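Local coordinates for glutamic acid/alanine-rich protein (Trypanosoma congolense, PDB 2Y44) that probably forms part of the parasite's surface coat, the part described here being its elongated, almost entirely helical ectodomain, at residues A27-S32 with D168-A173; A33-E38 with E175-A180; R42-V47 with E62-A67; K83-L88 with K164-D169. All blocks are in the same frame, centred on the assembly; numbering follows the deposited sequence.

Interaction 1: A27-S32 with D168-A173; sequences AAVVSS and DDVRTA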
loop_
_atom_site.group_PDB
_atom_site.type_symbol
_atom_site.label_atom_id
_atom_site.label_comp_id
_atom_site.label_asym_id
_atom_site.label_seq_id
_atom_site.Cartn_x
_atom_site.Cartn_y
_atom_site.Cartn_z
ATOM N N ALA A 27 -2.336 7.138 -4.359
ATOM C CA ALA A 27 -3.434 8.061 -4.662
ATOM C C ALA A 27 -4.042 8.576 -3.352
ATOM O O ALA A 27 -4.366 9.777 -3.260
ATOM C CB ALA A 27 -4.514 7.358 -5.501
ATOM N N ALA A 28 -4.168 7.690 -2.362
ATOM C CA ALA A 28 -4.644 8.104 -1.029
ATOM C C ALA A 28 -3.730 9.165 -0.397
ATOM O O ALA A 28 -4.233 10.107 0.222
ATOM C CB ALA A 28 -4.787 6.938 -0.109
ATOM N N VAL A 29 -2.409 8.946 -0.453
ATOM C CA VAL A 29 -1.443 9.867 0.164
ATOM C C VAL A 29 -1.476 11.226 -0.565
ATOM O O VAL A 29 -1.432 12.302 0.053
ATOM C CB VAL A 29 -0.023 9.273 0.120
ATOM C CG1 VAL A 29 1.034 10.335 0.411
ATOM C CG2 VAL A 29 0.078 8.117 1.114
ATOM N N VAL A 30 -1.519 11.161 -1.884
ATOM C CA VAL A 30 -1.628 12.373 -2.705
ATOM C C VAL A 30 -2.886 13.156 -2.350
ATOM O O VAL A 30 -2.819 14.390 -2.250
ATOM C CB VAL A 30 -1.592 12.043 -4.226
ATOM C CG1 VAL A 30 -2.120 13.226 -5.085
ATOM C CG2 VAL A 30 -0.187 11.657 -4.632
ATOM N N SER A 31 -4.024 12.474 -2.186
ATOM C CA SER A 31 -5.267 13.195 -1.808
ATOM C C SER A 31 -5.104 13.824 -0.415
ATOM O O SER A 31 -5.540 14.964 -0.179
ATOM C CB SER A 31 -6.486 12.287 -1.851
ATOM O OG SER A 31 -7.660 12.977 -1.438
ATOM N N SER A 32 -4.541 13.070 0.516
ATOM C CA SER A 32 -4.290 13.621 1.850
ATOM C C SER A 32 -3.429 14.871 1.802
ATOM O O SER A 32 -3.704 15.840 2.521
ATOM C CB SER A 32 -3.641 12.599 2.799
ATOM O OG SER A 32 -4.544 11.560 3.116
ATOM N N ASP A 168 1.669 2.257 6.255
ATOM C CA ASP A 168 2.123 3.287 7.211
ATOM C C ASP A 168 2.125 4.640 6.523
ATOM O O ASP A 168 1.706 5.644 7.086
ATOM C CB ASP A 168 3.517 3.008 7.743
ATOM C CG ASP A 168 3.900 3.942 8.891
ATOM O OD1 ASP A 168 3.166 3.981 9.909
ATOM O OD2 ASP A 168 4.893 4.680 8.752
ATOM N N ASP A 169 2.567 4.671 5.274
ATOM C CA ASP A 169 2.507 5.928 4.528
ATOM C C ASP A 169 1.080 6.518 4.499
ATOM O O ASP A 169 0.893 7.721 4.784
ATOM C CB ASP A 169 2.946 5.689 3.091
ATOM C CG ASP A 169 4.391 5.376 2.958
ATOM O OD1 ASP A 169 5.187 5.695 3.871
ATOM O OD2 ASP A 169 4.715 4.892 1.871
ATOM N N VAL A 170 0.084 5.688 4.169
ATOM C CA VAL A 170 -1.317 6.100 4.164
ATOM C C VAL A 170 -1.739 6.697 5.521
ATOM O O VAL A 170 -2.192 7.849 5.573
ATOM C CB VAL A 170 -2.270 4.956 3.705
ATOM C CG1 VAL A 170 -3.736 5.316 3.929
ATOM C CG2 VAL A 170 -2.000 4.635 2.193
ATOM N N ARG A 171 -1.435 5.982 6.606
ATOM C CA ARG A 171 -1.741 6.489 7.936
ATOM C C ARG A 171 -1.054 7.841 8.224
ATOM O O ARG A 171 -1.676 8.766 8.802
ATOM C CB ARG A 171 -1.364 5.452 9.014
ATOM C CG ARG A 171 -2.298 4.225 9.010
ATOM C CD ARG A 171 -2.046 3.320 10.235
ATOM N NE ARG A 171 -0.644 2.968 10.411
ATOM C CZ ARG A 171 -0.052 1.884 9.909
ATOM N NH1 ARG A 171 -0.742 0.989 9.196
ATOM N NH2 ARG A 171 1.240 1.682 10.167
ATOM N N THR A 172 0.250 7.891 7.969
ATOM C CA THR A 172 1.064 9.074 8.262
ATOM C C THR A 172 0.564 10.318 7.512
ATOM O O THR A 172 0.390 11.391 8.114
ATOM C CB THR A 172 2.523 8.778 7.915
ATOM O OG1 THR A 172 2.967 7.695 8.747
ATOM C CG2 THR A 172 3.418 9.983 8.131
ATOM N N ALA A 173 0.186 10.127 6.258
ATOM C CA ALA A 173 -0.341 11.238 5.487
ATOM C C ALA A 173 -1.762 11.621 5.920
ATOM O O ALA A 173 -2.130 12.812 5.887
ATOM C CB ALA A 173 -0.238 10.940 3.970
HETATM O O HOH W 1 -3.753 9.021 3.408
#

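Interaction 2: A33-E38 with E175-A180; sequences AREASE and EAKYEA. Unlike the reference sequence in segment 175-180: Y178 (reference Ser).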
loop_
_atom_site.group_PDB
_atom_site.type_symbol
_atom_site.label_atom_id
_atom_site.label_comp_id
_atom_site.label_asym_id
_atom_site.label_seq_id
_atom_site.Cartn_x
_atom_site.Cartn_y
_atom_site.Cartn_z
ATOM N N ALA A 33 -2.335 14.830 1.037
ATOM C CA ALA A 33 -1.417 16.017 0.991
ATOM C C ALA A 33 -2.083 17.212 0.314
ATOM O O ALA A 33 -1.885 18.358 0.740
ATOM C CB ALA A 33 -0.116 15.681 0.260
ATOM N N ARG A 34 -2.954 16.922 -0.652
ATOM C CA ARG A 34 -3.731 17.968 -1.310
ATOM C C ARG A 34 -4.658 18.627 -0.305
ATOM O O ARG A 34 -4.728 19.841 -0.246
ATOM C CB ARG A 34 -4.522 17.424 -2.524
ATOM C CG ARG A 34 -5.578 18.403 -3.066
ATOM C CD ARG A 34 -6.624 17.658 -3.905
ATOM N NE ARG A 34 -7.587 16.975 -3.040
ATOM C CZ ARG A 34 -8.154 15.803 -3.305
ATOM N NH1 ARG A 34 -7.906 15.170 -4.448
ATOM N NH2 ARG A 34 -9.007 15.281 -2.431
ATOM N N GLU A 35 -5.376 17.826 0.471
ATOM C CA GLU A 35 -6.263 18.380 1.463
ATOM C C GLU A 35 -5.489 19.149 2.520
ATOM O O GLU A 35 -5.950 20.191 3.027
ATOM C CB GLU A 35 -7.095 17.295 2.103
ATOM C CG GLU A 35 -8.050 16.630 1.100
ATOM C CD GLU A 35 -8.908 15.579 1.756
ATOM O OE1 GLU A 35 -9.585 15.923 2.738
ATOM O OE2 GLU A 35 -8.878 14.409 1.312
ATOM N N ALA A 36 -4.324 18.622 2.901
ATOM C CA ALA A 36 -3.553 19.305 3.921
ATOM C C ALA A 36 -3.089 20.676 3.419
ATOM O O ALA A 36 -3.040 21.665 4.163
ATOM C CB ALA A 36 -2.352 18.468 4.319
ATOM N N SER A 37 -2.683 20.705 2.164
ATOM C CA SER A 37 -2.234 21.934 1.556
ATOM C C SER A 37 -3.366 22.948 1.429
ATOM O O SER A 37 -3.131 24.154 1.577
ATOM C CB SER A 37 -1.610 21.657 0.179
ATOM O OG SER A 37 -0.411 20.941 0.358
ATOM N N GLU A 38 -4.563 22.451 1.132
ATOM C CA GLU A 38 -5.740 23.342 1.081
ATOM C C GLU A 38 -6.040 23.937 2.452
ATOM O O GLU A 38 -6.362 25.142 2.558
ATOM C CB GLU A 38 -6.949 22.607 0.531
ATOM C CG GLU A 38 -6.832 22.342 -0.967
ATOM C CD GLU A 38 -7.811 21.276 -1.442
ATOM O OE1 GLU A 38 -8.574 20.739 -0.610
ATOM O OE2 GLU A 38 -7.775 20.938 -2.639
ATOM N N GLU A 175 -2.840 11.330 9.003
ATOM C CA GLU A 175 -2.636 12.058 10.287
ATOM C C GLU A 175 -2.223 13.492 10.021
ATOM O O GLU A 175 -2.687 14.418 10.696
ATOM C CB GLU A 175 -1.606 11.359 11.176
ATOM C CG GLU A 175 -1.096 12.213 12.381
ATOM C CD GLU A 175 -2.162 12.469 13.452
ATOM O OE1 GLU A 175 -3.272 11.867 13.404
ATOM O OE2 GLU A 175 -1.874 13.286 14.370
ATOM N N ALA A 176 -1.415 13.685 8.989
ATOM C CA ALA A 176 -0.938 15.010 8.652
ATOM C C ALA A 176 -2.098 15.877 8.153
ATOM O O ALA A 176 -2.228 17.014 8.567
ATOM C CB ALA A 176 0.180 14.935 7.599
ATOM N N LYS A 177 -2.887 15.358 7.218
ATOM C CA LYS A 177 -4.165 16.022 6.829
ATOM C C LYS A 177 -5.073 16.352 8.013
ATOM O O LYS A 177 -5.575 17.483 8.115
ATOM C CB LYS A 177 -4.916 15.214 5.770
ATOM C CG LYS A 177 -6.400 15.569 5.584
ATOM C CD LYS A 177 -7.046 14.579 4.618
ATOM C CE LYS A 177 -7.279 13.194 5.253
ATOM N NZ LYS A 177 -7.292 12.105 4.221
ATOM N N TYR A 178 -5.231 15.403 8.943
ATOM C CA TYR A 178 -6.093 15.613 10.094
ATOM C C TYR A 178 -5.578 16.758 10.998
ATOM O O TYR A 178 -6.340 17.629 11.411
ATOM C CB TYR A 178 -6.228 14.302 10.866
ATOM C CG TYR A 178 -7.152 14.386 12.063
ATOM C CD1 TYR A 178 -8.536 14.477 11.891
ATOM C CD2 TYR A 178 -6.637 14.480 13.352
ATOM C CE1 TYR A 178 -9.385 14.571 12.990
ATOM C CE2 TYR A 178 -7.478 14.530 14.461
ATOM C CZ TYR A 178 -8.840 14.597 14.270
ATOM O OH TYR A 178 -9.672 14.730 15.372
ATOM N N GLU A 179 -4.283 16.784 11.273
ATOM C CA GLU A 179 -3.725 17.921 12.026
ATOM C C GLU A 179 -3.847 19.251 11.293
ATOM O O GLU A 179 -4.124 20.295 11.924
ATOM C CB GLU A 179 -2.264 17.684 12.330
ATOM C CG GLU A 179 -2.009 16.629 13.402
ATOM C CD GLU A 179 -0.557 16.646 13.831
ATOM O OE1 GLU A 179 -0.176 17.478 14.696
ATOM O OE2 GLU A 179 0.213 15.875 13.242
ATOM N N ALA A 180 -3.679 19.217 9.964
ATOM C CA ALA A 180 -3.731 20.463 9.160
ATOM C C ALA A 180 -5.125 21.071 9.258
ATOM O O ALA A 180 -5.291 22.266 9.551
ATOM C CB ALA A 180 -3.395 20.175 7.703
#

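Interaction 3: R42-V47 with E62-A67; sequences RAEKAV and EAAARA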
loop_
_atom_site.group_PDB
_atom_site.type_symbol
_atom_site.label_atom_id
_atom_site.label_comp_id
_atom_site.label_asym_id
_atom_site.label_seq_id
_atom_site.Cartn_x
_atom_site.Cartn_y
_atom_site.Cartn_z
ATOM N N ARG A 42 -5.973 27.941 3.537
ATOM C CA ARG A 42 -7.042 28.594 4.288
ATOM C C ARG A 42 -6.483 29.332 5.511
ATOM O O ARG A 42 -6.863 30.477 5.776
ATOM C CB ARG A 42 -8.185 27.631 4.657
ATOM C CG ARG A 42 -9.067 27.230 3.437
ATOM C CD ARG A 42 -10.338 26.469 3.879
ATOM N NE ARG A 42 -10.019 25.223 4.567
ATOM C CZ ARG A 42 -9.750 24.070 3.951
ATOM N NH1 ARG A 42 -9.859 23.969 2.638
ATOM N NH2 ARG A 42 -9.491 22.990 4.666
ATOM N N ALA A 43 -5.559 28.693 6.219
ATOM C CA ALA A 43 -5.017 29.251 7.444
ATOM C C ALA A 43 -4.133 30.464 7.092
ATOM O O ALA A 43 -4.094 31.437 7.830
ATOM C CB ALA A 43 -4.175 28.146 8.237
ATOM N N GLU A 44 -3.428 30.412 5.948
ATOM C CA GLU A 44 -2.522 31.525 5.569
ATOM C C GLU A 44 -3.322 32.757 5.107
ATOM O O GLU A 44 -2.989 33.885 5.460
ATOM C CB GLU A 44 -1.510 31.106 4.484
ATOM C CG GLU A 44 -0.603 29.891 4.869
ATOM C CD GLU A 44 0.436 30.172 5.941
ATOM O OE1 GLU A 44 0.604 31.334 6.299
ATOM O OE2 GLU A 44 1.074 29.212 6.456
ATOM N N LYS A 45 -4.431 32.515 4.421
ATOM C CA LYS A 45 -5.396 33.581 4.112
ATOM C C LYS A 45 -5.984 34.197 5.373
ATOM O O LYS A 45 -6.085 35.434 5.481
ATOM C CB LYS A 45 -6.507 33.047 3.198
ATOM C CG LYS A 45 -5.979 32.747 1.818
ATOM C CD LYS A 45 -7.101 32.211 0.903
ATOM C CE LYS A 45 -8.465 32.849 1.151
ATOM N NZ LYS A 45 -9.407 32.409 0.030
ATOM N N ALA A 46 -6.292 33.346 6.349
ATOM C CA ALA A 46 -6.831 33.817 7.630
ATOM C C ALA A 46 -5.829 34.760 8.332
ATOM O O ALA A 46 -6.240 35.759 8.940
ATOM C CB ALA A 46 -7.220 32.637 8.520
ATOM N N VAL A 47 -4.539 34.474 8.229
ATOM C CA VAL A 47 -3.492 35.367 8.763
ATOM C C VAL A 47 -3.510 36.738 8.099
ATOM O O VAL A 47 -3.477 37.766 8.762
ATOM C CB VAL A 47 -2.059 34.791 8.588
ATOM C CG1 VAL A 47 -1.035 35.887 8.912
ATOM C CG2 VAL A 47 -1.881 33.551 9.460
ATOM N N GLU A 62 -0.214 31.494 14.641
ATOM C CA GLU A 62 0.179 30.259 15.314
ATOM C C GLU A 62 -0.550 29.097 14.685
ATOM O O GLU A 62 0.038 28.048 14.412
ATOM C CB GLU A 62 -0.153 30.386 16.807
ATOM C CG GLU A 62 0.694 31.472 17.431
ATOM C CD GLU A 62 0.036 32.176 18.586
ATOM O OE1 GLU A 62 -0.957 31.647 19.136
ATOM O OE2 GLU A 62 0.525 33.281 18.925
ATOM N N ALA A 63 -1.812 29.320 14.338
ATOM C CA ALA A 63 -2.584 28.271 13.715
ATOM C C ALA A 63 -2.025 27.961 12.323
ATOM O O ALA A 63 -1.918 26.800 11.964
ATOM C CB ALA A 63 -4.071 28.641 13.658
ATOM N N ALA A 64 -1.675 28.996 11.556
ATOM C CA ALA A 64 -1.118 28.790 10.211
ATOM C C ALA A 64 0.219 28.051 10.222
ATOM O O ALA A 64 0.481 27.185 9.379
ATOM C CB ALA A 64 -1.033 30.109 9.434
ATOM N N ALA A 65 1.048 28.360 11.208
ATOM C CA ALA A 65 2.314 27.660 11.360
ATOM C C ALA A 65 2.063 26.162 11.546
ATOM O O ALA A 65 2.762 25.329 10.951
ATOM C CB ALA A 65 3.086 28.232 12.571
ATOM N N ARG A 66 1.106 25.806 12.394
ATOM C CA ARG A 66 0.754 24.384 12.583
ATOM C C ARG A 66 0.237 23.726 11.326
ATOM O O ARG A 66 0.625 22.601 10.995
ATOM C CB ARG A 66 -0.288 24.233 13.663
ATOM C CG ARG A 66 0.280 24.441 15.017
ATOM C CD ARG A 66 -0.643 23.845 16.047
ATOM N NE ARG A 66 0.078 23.687 17.297
ATOM C CZ ARG A 66 0.658 22.557 17.700
ATOM N NH1 ARG A 66 0.553 21.439 16.996
ATOM N NH2 ARG A 66 1.311 22.538 18.848
ATOM N N ALA A 67 -0.618 24.443 10.607
ATOM C CA ALA A 67 -1.225 23.882 9.398
ATOM C C ALA A 67 -0.173 23.701 8.332
ATOM O O ALA A 67 -0.208 22.717 7.616
ATOM C CB ALA A 67 -2.331 24.808 8.868
#

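Interaction 4: K83-L88 with K164-D169; sequences KHAADL and KSLEDD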
loop_
_atom_site.group_PDB
_atom_site.type_symbol
_atom_site.label_atom_id
_atom_site.label_comp_id
_atom_site.label_asym_id
_atom_site.label_seq_id
_atom_site.Cartn_x
_atom_site.Cartn_y
_atom_site.Cartn_z
ATOM N N LYS A 83 8.062 6.127 -3.788
ATOM C CA LYS A 83 9.269 5.293 -3.750
ATOM C C LYS A 83 8.903 3.907 -3.246
ATOM O O LYS A 83 9.327 2.899 -3.804
ATOM C CB LYS A 83 10.310 5.915 -2.837
ATOM C CG LYS A 83 10.972 7.184 -3.403
ATOM C CD LYS A 83 11.846 7.846 -2.328
ATOM C CE LYS A 83 12.483 9.156 -2.816
ATOM N NZ LYS A 83 13.312 9.784 -1.696
ATOM N N HIS A 84 8.144 3.854 -2.157
ATOM C CA HIS A 84 7.708 2.565 -1.607
ATOM C C HIS A 84 6.884 1.759 -2.596
ATOM O O HIS A 84 7.054 0.568 -2.717
ATOM C CB HIS A 84 6.936 2.770 -0.323
ATOM C CG HIS A 84 7.749 3.399 0.765
ATOM N ND1 HIS A 84 7.187 4.112 1.802
ATOM C CD2 HIS A 84 9.084 3.425 0.970
ATOM C CE1 HIS A 84 8.140 4.501 2.629
ATOM N NE2 HIS A 84 9.305 4.131 2.125
ATOM N N ALA A 85 6.056 2.443 -3.362
ATOM C CA ALA A 85 5.213 1.766 -4.338
ATOM C C ALA A 85 6.072 1.187 -5.469
ATOM O O ALA A 85 5.850 0.035 -5.890
ATOM C CB ALA A 85 4.199 2.760 -4.889
ATOM N N ALA A 86 6.998 1.995 -5.984
ATOM C CA ALA A 86 7.834 1.545 -7.129
ATOM C C ALA A 86 8.806 0.436 -6.651
ATOM O O ALA A 86 9.103 -0.501 -7.411
ATOM C CB ALA A 86 8.572 2.680 -7.736
ATOM N N ASP A 87 9.300 0.542 -5.421
ATOM C CA ASP A 87 10.162 -0.525 -4.880
ATOM C C ASP A 87 9.367 -1.838 -4.819
ATOM O O ASP A 87 9.855 -2.921 -5.181
ATOM C CB ASP A 87 10.637 -0.206 -3.452
ATOM C CG ASP A 87 11.684 0.909 -3.373
ATOM O OD1 ASP A 87 12.246 1.346 -4.396
ATOM O OD2 ASP A 87 11.952 1.346 -2.235
ATOM N N LEU A 88 8.144 -1.765 -4.307
ATOM C CA LEU A 88 7.381 -2.992 -4.105
ATOM C C LEU A 88 6.960 -3.633 -5.446
ATOM O O LEU A 88 7.071 -4.848 -5.643
ATOM C CB LEU A 88 6.132 -2.695 -3.261
ATOM C CG LEU A 88 5.149 -3.845 -3.116
ATOM C CD1 LEU A 88 5.822 -5.035 -2.390
ATOM C CD2 LEU A 88 3.905 -3.398 -2.332
ATOM N N LYS A 164 3.345 -3.118 4.258
ATOM C CA LYS A 164 3.250 -2.412 5.547
ATOM C C LYS A 164 3.771 -0.959 5.445
ATOM O O LYS A 164 3.222 -0.038 6.092
ATOM C CB LYS A 164 4.044 -3.145 6.639
ATOM C CG LYS A 164 3.321 -4.368 7.179
ATOM C CD LYS A 164 4.138 -5.014 8.267
ATOM C CE LYS A 164 3.318 -6.069 9.007
ATOM N NZ LYS A 164 4.157 -6.894 9.924
ATOM N N SER A 165 4.846 -0.769 4.686
ATOM C CA SER A 165 5.413 0.594 4.490
ATOM C C SER A 165 4.366 1.469 3.866
ATOM O O SER A 165 4.208 2.619 4.274
ATOM C CB SER A 165 6.669 0.612 3.622
ATOM O OG SER A 165 7.772 0.058 4.309
ATOM N N LEU A 166 3.692 0.959 2.820
ATOM C CA LEU A 166 2.709 1.810 2.120
ATOM C C LEU A 166 1.503 2.057 3.019
ATOM O O LEU A 166 0.936 3.154 3.034
ATOM C CB LEU A 166 2.225 1.119 0.836
ATOM C CG LEU A 166 3.236 1.234 -0.287
ATOM C CD1 LEU A 166 2.956 0.163 -1.355
ATOM C CD2 LEU A 166 3.194 2.681 -0.872
ATOM N N GLU A 167 1.154 1.058 3.833
ATOM C CA GLU A 167 0.038 1.210 4.789
ATOM C C GLU A 167 0.408 2.251 5.828
ATOM O O GLU A 167 -0.423 3.079 6.185
ATOM C CB GLU A 167 -0.325 -0.127 5.462
ATOM C CG GLU A 167 -1.077 -1.081 4.536
ATOM C CD GLU A 167 -0.985 -2.537 4.987
ATOM O OE1 GLU A 167 -0.308 -2.820 6.005
ATOM O OE2 GLU A 167 -1.589 -3.390 4.299
ATOM N N ASP A 168 1.669 2.257 6.255
ATOM C CA ASP A 168 2.123 3.287 7.211
ATOM C C ASP A 168 2.125 4.640 6.523
ATOM O O ASP A 168 1.706 5.644 7.086
ATOM C CB ASP A 168 3.517 3.008 7.743
ATOM C CG ASP A 168 3.900 3.942 8.891
ATOM O OD1 ASP A 168 3.166 3.981 9.909
ATOM O OD2 ASP A 168 4.893 4.680 8.752
ATOM N N ASP A 169 2.567 4.671 5.274
ATOM C CA ASP A 169 2.507 5.928 4.528
ATOM C C ASP A 169 1.080 6.518 4.499
ATOM O O ASP A 169 0.893 7.721 4.784
ATOM C CB ASP A 169 2.946 5.689 3.091
ATOM C CG ASP A 169 4.391 5.376 2.958
ATOM O OD1 ASP A 169 5.187 5.695 3.871
ATOM O OD2 ASP A 169 4.715 4.892 1.871
#

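Interaction 1: A27-S32 with D168-A173
V29 and V170 mark where two helices running in the same direction come closest: their CA atoms are 5.5 Å apart, and the axes of 27-32 and 168-173 approach to 8.8 Å at an angle of 12°. V29 uses its two methyls on different targets. CG1, anti to the backbone N (chi1 165°), meets the CB of A173 at 3.8 Å. CG2 lies beside the backbone N and rests against main chain instead, 3.8 Å from the carbonyl O of D169, while also touching CG2 of V170 at 4.2 Å. The same V170 methyl is approached from the more exposed side by the CB of A28.

These segments belong to the long helices 18-53 and 149-183, which form a three-helix bundle with the oppositely directed helix 57-107. V77 and V78 of that third helix touch V29, so the valine packs against both of the other helices, and H84 on the same helix as V77 takes up the carboxylate of D169.

Next to A173 the contact becomes partly polar. The CB of S32 sits 3.4 Å from the carbonyl O of A173 and also packs on its CB. With the hydroxyl anti to the carbonyl carbon (chi1 -68°), S32 OG is placed for a water at 2.7 Å, and that water donates to the carbonyl O of V170 at 2.9 Å, bridging the helices where no direct hydrogen bond joins the two segments. S32 OG has a second polar partner in the ammonium group of K177, so this buried hydroxyl is well satisfied.

Interaction 2: A33-E38 with E175-A180
K177 lies across E35, and its NZ hydrogen-bonds the hydroxyl of S32, the residue just before 33-38. This is one side of a parallel helix pair in the three-helix bundle, formed by helices 18-53 and 149-183; segment 33-38 also lies in a predicted coiled coil. The axes of 33-38 and 175-180 pass 8.3 Å apart with a crossing angle of 17°.

E35 and K177 meet more through their carbon chains than their charges. The two side chains cross obliquely, with CD of K177 3.4 Å from OE1 of E35 and also against its CB. The lysine bends at its third torsion (chi3 74°), which turns CE away from a fully extended course. Its NZ stands 4.0 Å from OE2 of E35, beyond salt-bridge range. On its own helix that oxygen has a long salt bridge to R34 NH2 at 3.8 Å and a weak hydrogen bond with S31 OG. R34 reaches E38 as well, by a second long ion pair, so R34, E35 and E38 make a charged network along the surface of their helix.

Beneath the charged pair the backbones come close where the small A36 faces the backbone of K177, with A180 a turn on: the CA atoms of A36 and K177 are 4.4 Å apart. A33 and A176 both touch A74 of helix 57-107, which closes the inner side of the pair. The methyl of A36 fits between two turns of the opposite helix, its CB 3.9 Å from CA of K177 and 3.9 Å from CB of A180.

Interaction 3: R42-V47 with E62-A67
This is an alanine-rich apolar contact in the helical hairpin formed by helices 18-53 and 57-107, with A43 and A64 at its middle. Its centre lies about 31 Å from the centre of the chain, toward the end of the bundle where the chain turns from one helix into the next, and segment 42-47 falls in a predicted coiled coil. The segments run antiparallel, their axes 8.4 Å apart at 158°, and the CA atoms of A43 and A64 are 4.8 Å from each other.

A64 is the residue surrounded here. From one direction the CB of A43 presses on its CA at 3.7 Å. One turn further along the first helix, V47 has CG1 anti to the backbone N (chi1 169°), and its other methyl, CG2, beside the N, reaches A64 CB at 3.5 Å; the valine also touches A60 and T61, nearer the turn. The A43 methyl continues the line in the other sense, meeting A67 CB at 3.9 Å. A67 also packs on A183, near the C-terminal end of helix 149-183.

E44 closes the more exposed side. Its chain bends at the second torsion (chi2 -70°), and the carboxylate lies over A64, whose CB is 3.7 Å from OE1. OE2 comes within 3.6 Å of the carbonyl O of A64, and E44 touches A68 too.

No hydrogen bond crosses between the two segments. Cohesion therefore comes from van der Waals contact and burial of small methyls, which is what lets the backbones approach so near; the glutamate contributes its bulk here, and its oxygen beside the A64 carbonyl is probably mildly unfavourable.

Interaction 4: K83-L88 with K164-D169
H84 and D169 supply the polar link between the antiparallel helices 57-107 and 149-183; the axes of segments 83-88 and 164-169 are 9.5 Å apart. The ring nitrogen ND1 of H84 donates to D169 OD2 at 2.6 Å, nearly straight at 167°, and the carboxylate receives it on the syn lone pair of that oxygen. Ring and carboxylate are almost coplanar, only 9° apart, with OD1 of D169 also near, 3.4 Å from the ring's CE1.

A CH-pi contact covers one face of the same ring. S165, one turn before D169, brings its CB over the imidazole, 4.2 Å from the centroid and offset toward the rim.

The apolar contacts centre on L166. Its CD2 touches the CB of H84 at 3.8 Å and the CB of A85 at 4.1 Å, while CD1 meets CD2 of L88 at 3.8 Å. The L88 side chain crosses that of L166 at an angle. A85, L88 and L166 all touch S22 of helix 18-53, so all three helices meet here too.

The hydrogen bond fixes the rotation of the imidazole, which S165 then supports from one side. A carboxylate so close to ND1 would be expected to favour the positively charged form of H84, giving this buried aspartate a charged partner beside the leucine and alanine packing.

From the N terminus, helix 18-53 first supplies 27-32, then 33-38, then 42-47. Interaction 3 closes the shortest loop, the hairpin into helix 57-107, and is nested inside the longer loops closed by interactions 1 and 2. Helix 57-107 then runs back and offers 83-88 to interaction 4, which closes on helix 149-183 and lies in series after interaction 3. Interaction 4 is nested within interaction 2, and ends on the same part of helix 149-183 as interaction 1, sharing D168 and D169. Interactions 1 and 2 cross and touch. Together they join each pair of long helices: 18-53 with 149-183 (1 and 2), 18-53 with 57-107 (3) and 57-107 with 149-183 (4).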